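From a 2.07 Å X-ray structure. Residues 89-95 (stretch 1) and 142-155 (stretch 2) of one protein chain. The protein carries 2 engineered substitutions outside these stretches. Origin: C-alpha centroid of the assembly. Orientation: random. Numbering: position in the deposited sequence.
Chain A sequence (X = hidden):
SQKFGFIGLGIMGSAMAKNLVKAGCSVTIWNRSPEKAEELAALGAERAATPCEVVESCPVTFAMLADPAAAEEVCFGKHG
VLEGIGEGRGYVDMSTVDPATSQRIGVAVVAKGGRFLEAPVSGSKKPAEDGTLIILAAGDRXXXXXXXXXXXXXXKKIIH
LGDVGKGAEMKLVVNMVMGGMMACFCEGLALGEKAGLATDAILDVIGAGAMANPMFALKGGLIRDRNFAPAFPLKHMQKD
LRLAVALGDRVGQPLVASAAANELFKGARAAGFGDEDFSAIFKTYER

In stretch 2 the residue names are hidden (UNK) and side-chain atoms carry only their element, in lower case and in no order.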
# COMPACT_ATOMS: atom_id res chain seq x y z
N ARG A 89 9.44 -42.95 -16.97
CA ARG A 89 8.58 -42.82 -15.80
C ARG A 89 8.27 -41.35 -15.58
O ARG A 89 9.11 -40.49 -15.90
CB ARG A 89 9.23 -43.46 -14.56
CG ARG A 89 9.44 -44.97 -14.72
CD ARG A 89 9.93 -45.64 -13.43
NE ARG A 89 11.29 -45.24 -13.06
CZ ARG A 89 12.38 -45.76 -13.60
NH1 ARG A 89 12.28 -46.70 -14.53
NH2 ARG A 89 13.58 -45.34 -13.20
N GLY A 90 7.08 -41.04 -15.07
CA GLY A 90 6.61 -39.67 -15.00
C GLY A 90 6.61 -39.08 -13.60
O GLY A 90 6.38 -39.78 -12.60
N TYR A 91 6.88 -37.77 -13.53
CA TYR A 91 6.85 -37.03 -12.28
C TYR A 91 5.86 -35.89 -12.44
O TYR A 91 5.98 -35.06 -13.35
CB TYR A 91 8.24 -36.47 -11.96
CG TYR A 91 8.37 -35.82 -10.58
CD1 TYR A 91 8.81 -34.50 -10.45
CD2 TYR A 91 8.05 -36.53 -9.43
CE1 TYR A 91 8.95 -33.91 -9.18
CE2 TYR A 91 8.18 -35.95 -8.17
CZ TYR A 91 8.64 -34.65 -8.04
OH TYR A 91 8.75 -34.09 -6.78
N VAL A 92 4.86 -35.86 -11.58
CA VAL A 92 3.82 -34.83 -11.66
C VAL A 92 3.88 -33.96 -10.40
O VAL A 92 3.38 -34.36 -9.34
CB VAL A 92 2.41 -35.46 -11.76
CG1 VAL A 92 1.35 -34.37 -11.83
CG2 VAL A 92 2.31 -36.40 -12.97
N ASP A 93 4.51 -32.80 -10.49
CA ASP A 93 4.63 -31.94 -9.31
C ASP A 93 3.40 -31.04 -9.17
O ASP A 93 3.12 -30.20 -10.03
CB ASP A 93 5.92 -31.10 -9.34
CG ASP A 93 6.29 -30.55 -7.95
OD1 ASP A 93 5.45 -30.58 -7.02
OD2 ASP A 93 7.44 -30.10 -7.77
N MET A 94 2.68 -31.24 -8.07
CA MET A 94 1.43 -30.51 -7.82
C MET A 94 1.60 -29.40 -6.78
O MET A 94 0.63 -28.73 -6.38
CB MET A 94 0.31 -31.49 -7.44
CG MET A 94 0.20 -32.64 -8.44
SD MET A 94 -1.12 -33.83 -8.07
CE MET A 94 -2.62 -32.87 -8.42
N SER A 95 2.85 -29.19 -6.37
CA SER A 95 3.18 -28.11 -5.45
C SER A 95 2.91 -26.73 -6.05
O SER A 95 3.08 -26.53 -7.24
CB SER A 95 4.66 -28.18 -5.07
OG SER A 95 5.03 -29.50 -4.72
N UNK A 142 1.29 -36.65 -22.97
CA UNK A 142 1.21 -38.09 -22.81
C UNK A 142 1.15 -38.46 -21.32
O UNK A 142 0.35 -39.30 -20.89
o UNK A 142 1.32 -38.41 -25.60
n UNK A 142 3.57 -38.54 -25.61
c UNK A 142 2.38 -38.56 -25.00
c UNK A 142 2.40 -38.76 -23.49
N UNK A 143 1.98 -37.80 -20.52
CA UNK A 143 1.94 -37.98 -19.08
C UNK A 143 0.61 -37.49 -18.51
O UNK A 143 0.03 -38.11 -17.62
c UNK A 143 4.48 -36.75 -16.39
c UNK A 143 3.00 -38.80 -16.43
c UNK A 143 3.16 -37.36 -16.90
c UNK A 143 3.12 -37.27 -18.42
N UNK A 144 0.11 -36.38 -19.04
CA UNK A 144 -1.19 -35.86 -18.62
C UNK A 144 -2.22 -36.98 -18.80
O UNK A 144 -2.98 -37.29 -17.89
o UNK A 144 -6.67 -32.32 -18.59
c UNK A 144 -3.96 -34.24 -20.15
c UNK A 144 -5.43 -32.89 -18.81
c UNK A 144 -2.92 -34.06 -19.24
c UNK A 144 -1.55 -34.66 -19.48
c UNK A 144 -3.16 -33.26 -18.12
c UNK A 144 -5.20 -33.68 -19.94
c UNK A 144 -4.41 -32.69 -17.90
N UNK A 145 -2.22 -37.59 -19.98
CA UNK A 145 -3.21 -38.61 -20.29
C UNK A 145 -3.00 -39.85 -19.40
O UNK A 145 -3.95 -40.47 -18.92
c UNK A 145 -3.18 -38.97 -21.78
o UNK A 145 -3.21 -37.63 -23.78
c UNK A 145 -3.74 -37.85 -22.66
o UNK A 145 -4.72 -37.19 -22.25
N UNK A 146 -1.74 -40.18 -19.15
CA UNK A 146 -1.41 -41.32 -18.31
C UNK A 146 -1.80 -41.11 -16.84
O UNK A 146 -2.20 -42.05 -16.17
c UNK A 146 1.85 -43.42 -18.04
c UNK A 146 0.44 -42.95 -17.71
o UNK A 146 2.38 -44.26 -17.28
c UNK A 146 0.07 -41.67 -18.43
o UNK A 146 2.41 -42.95 -19.05
N UNK A 147 -1.68 -39.88 -16.34
CA UNK A 147 -1.99 -39.60 -14.95
C UNK A 147 -3.49 -39.40 -14.72
O UNK A 147 -3.97 -39.42 -13.58
c UNK A 147 -1.20 -38.40 -14.44
N UNK A 148 -4.24 -39.21 -15.80
CA UNK A 148 -5.66 -38.89 -15.70
C UNK A 148 -6.46 -39.78 -14.74
O UNK A 148 -7.31 -39.28 -14.01
c UNK A 148 -6.31 -38.89 -17.09
c UNK A 148 -6.92 -35.71 -17.84
c UNK A 148 -7.70 -38.27 -17.10
s UNK A 148 -7.71 -36.56 -16.48
N UNK A 149 -6.22 -41.10 -14.74
CA UNK A 149 -7.03 -41.94 -13.86
C UNK A 149 -6.82 -41.59 -12.40
O UNK A 149 -7.72 -41.74 -11.58
c UNK A 149 -5.93 -43.29 -15.50
c UNK A 149 -5.34 -41.90 -15.62
c UNK A 149 -6.50 -43.36 -14.13
N UNK A 150 -5.62 -41.11 -12.09
CA UNK A 150 -5.30 -40.63 -10.76
C UNK A 150 -5.92 -39.26 -10.52
O UNK A 150 -6.56 -39.04 -9.49
N UNK A 151 -5.71 -38.33 -11.45
CA UNK A 151 -6.29 -37.00 -11.33
C UNK A 151 -7.79 -37.12 -11.07
O UNK A 151 -8.36 -36.32 -10.34
c UNK A 151 -4.70 -35.64 -12.81
c UNK A 151 -4.19 -35.48 -14.10
c UNK A 151 -2.60 -34.78 -11.95
c UNK A 151 -2.12 -34.63 -13.25
c UNK A 151 -3.89 -35.28 -11.74
c UNK A 151 -2.92 -34.98 -14.32
c UNK A 151 -6.10 -36.17 -12.61
N UNK A 152 -8.42 -38.12 -11.67
CA UNK A 152 -9.88 -38.24 -11.57
C UNK A 152 -10.36 -38.70 -10.20
O UNK A 152 -11.52 -38.50 -9.85
c UNK A 152 -11.11 -39.31 -15.09
c UNK A 152 -10.52 -38.44 -14.01
o UNK A 152 -11.10 -40.55 -14.93
c UNK A 152 -10.42 -39.16 -12.67
o UNK A 152 -11.59 -38.74 -16.10
N UNK A 153 -9.47 -39.31 -9.43
CA UNK A 153 -9.83 -39.68 -8.08
C UNK A 153 -9.50 -38.55 -7.12
O UNK A 153 -9.94 -38.56 -5.97
c UNK A 153 -9.11 -40.97 -7.66
c UNK A 153 -11.70 -42.50 -9.76
c UNK A 153 -9.52 -42.19 -8.50
n UNK A 153 -13.03 -41.80 -9.75
c UNK A 153 -11.01 -42.43 -8.39
N UNK A 154 -8.76 -37.55 -7.59
CA UNK A 154 -8.31 -36.48 -6.69
C UNK A 154 -9.06 -35.19 -6.93
O UNK A 154 -9.21 -34.38 -6.02
c UNK A 154 -5.96 -37.50 -6.49
c UNK A 154 -6.80 -36.25 -6.82
s UNK A 154 -4.18 -37.20 -6.44
c UNK A 154 -3.80 -36.93 -8.17
N UNK A 155 -9.54 -34.99 -8.15
CA UNK A 155 -10.25 -33.77 -8.50
C UNK A 155 -11.54 -33.97 -9.27
O UNK A 155 -11.89 -35.10 -9.61

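Position 142 has two side-chain carbons, the second carrying one oxygen and one nitrogen. It lies out of reach of stretch 1. It is Asn142.

Position 143 has four carbons, forked at the second. One branch tip lies near the CA of Gly90, the O of Tyr91 and CG2 of Val92. This is Leu143. Its CD2 is 3.9 Å from Gly90 CA and 3.8 Å from Tyr91 O. A CB on Gly90 would sit 2.5 Å from Leu143 CD1, a clash, so the bare glycine leaves room for this side chain.

Position 144 has one carbon, then a six-carbon ring bearing an oxygen. Its CA-to-CB bond points away from stretch 1. It is Tyr144.

Position 145 has two carbons, the second with two oxygens. It is exposed and is Asp145.

Position 146 has three carbons, the third with two oxygens. Its CA-to-CB bond points toward stretch 1, yet the side chain makes no contact there. It is Glu146.

Position 147 has a single carbon, which faces Val92. It is Ala147, with CB 4.3 Å from Val92 CG2.

Position 148 is an unbranched chain of two carbons, a sulfur and a carbon, with no contact. It is Met148.

Position 149 has three carbons closing a ring onto the backbone N. It is Pro149. With no N-H to give, it contributes to the kink in the helix.

Position 150 has no side-chain atoms. It is Gly150. A CB here would be crowded by Ala147 O, at 3.2 Å.

Position 151 has one carbon, then a plain six-carbon ring. The CB points sideways, but the ring reaches Val92 and Met94. It is Phe151. Val92 CG1 meets the ring edge, 3.8 Å from Phe151 CZ, and Met94 CE is 4.0 Å from Phe151 CE2.

Position 152 has three carbons ending in two oxygens, and is exposed: Glu152.

Position 153 has four carbons in a row ending in nitrogen, also exposed: Lys153.

Position 154 again has two carbons, a sulfur and a carbon. Its CA-to-CB bond points toward stretch 1, and the chain touches Met94. It is Met154, its CE 4.1 Å from Met94 SD.

Position 155 has no side-chain atoms and makes no contact. It is Gly155.

The helix crosses the strand at 77°, with axes 9.5 Å apart. No hydrogen bond joins the stretches. Apolar packing holds the contact, burying 280 Å². Val92 is central to it: CG2 lies 4.1 Å from Leu143 CD2 and also meets Ala147, while CG1 meets Phe151. Met94 extends the packing to Met154.

Stretch 2 (142-155) NLYDEAMPGFEKMG
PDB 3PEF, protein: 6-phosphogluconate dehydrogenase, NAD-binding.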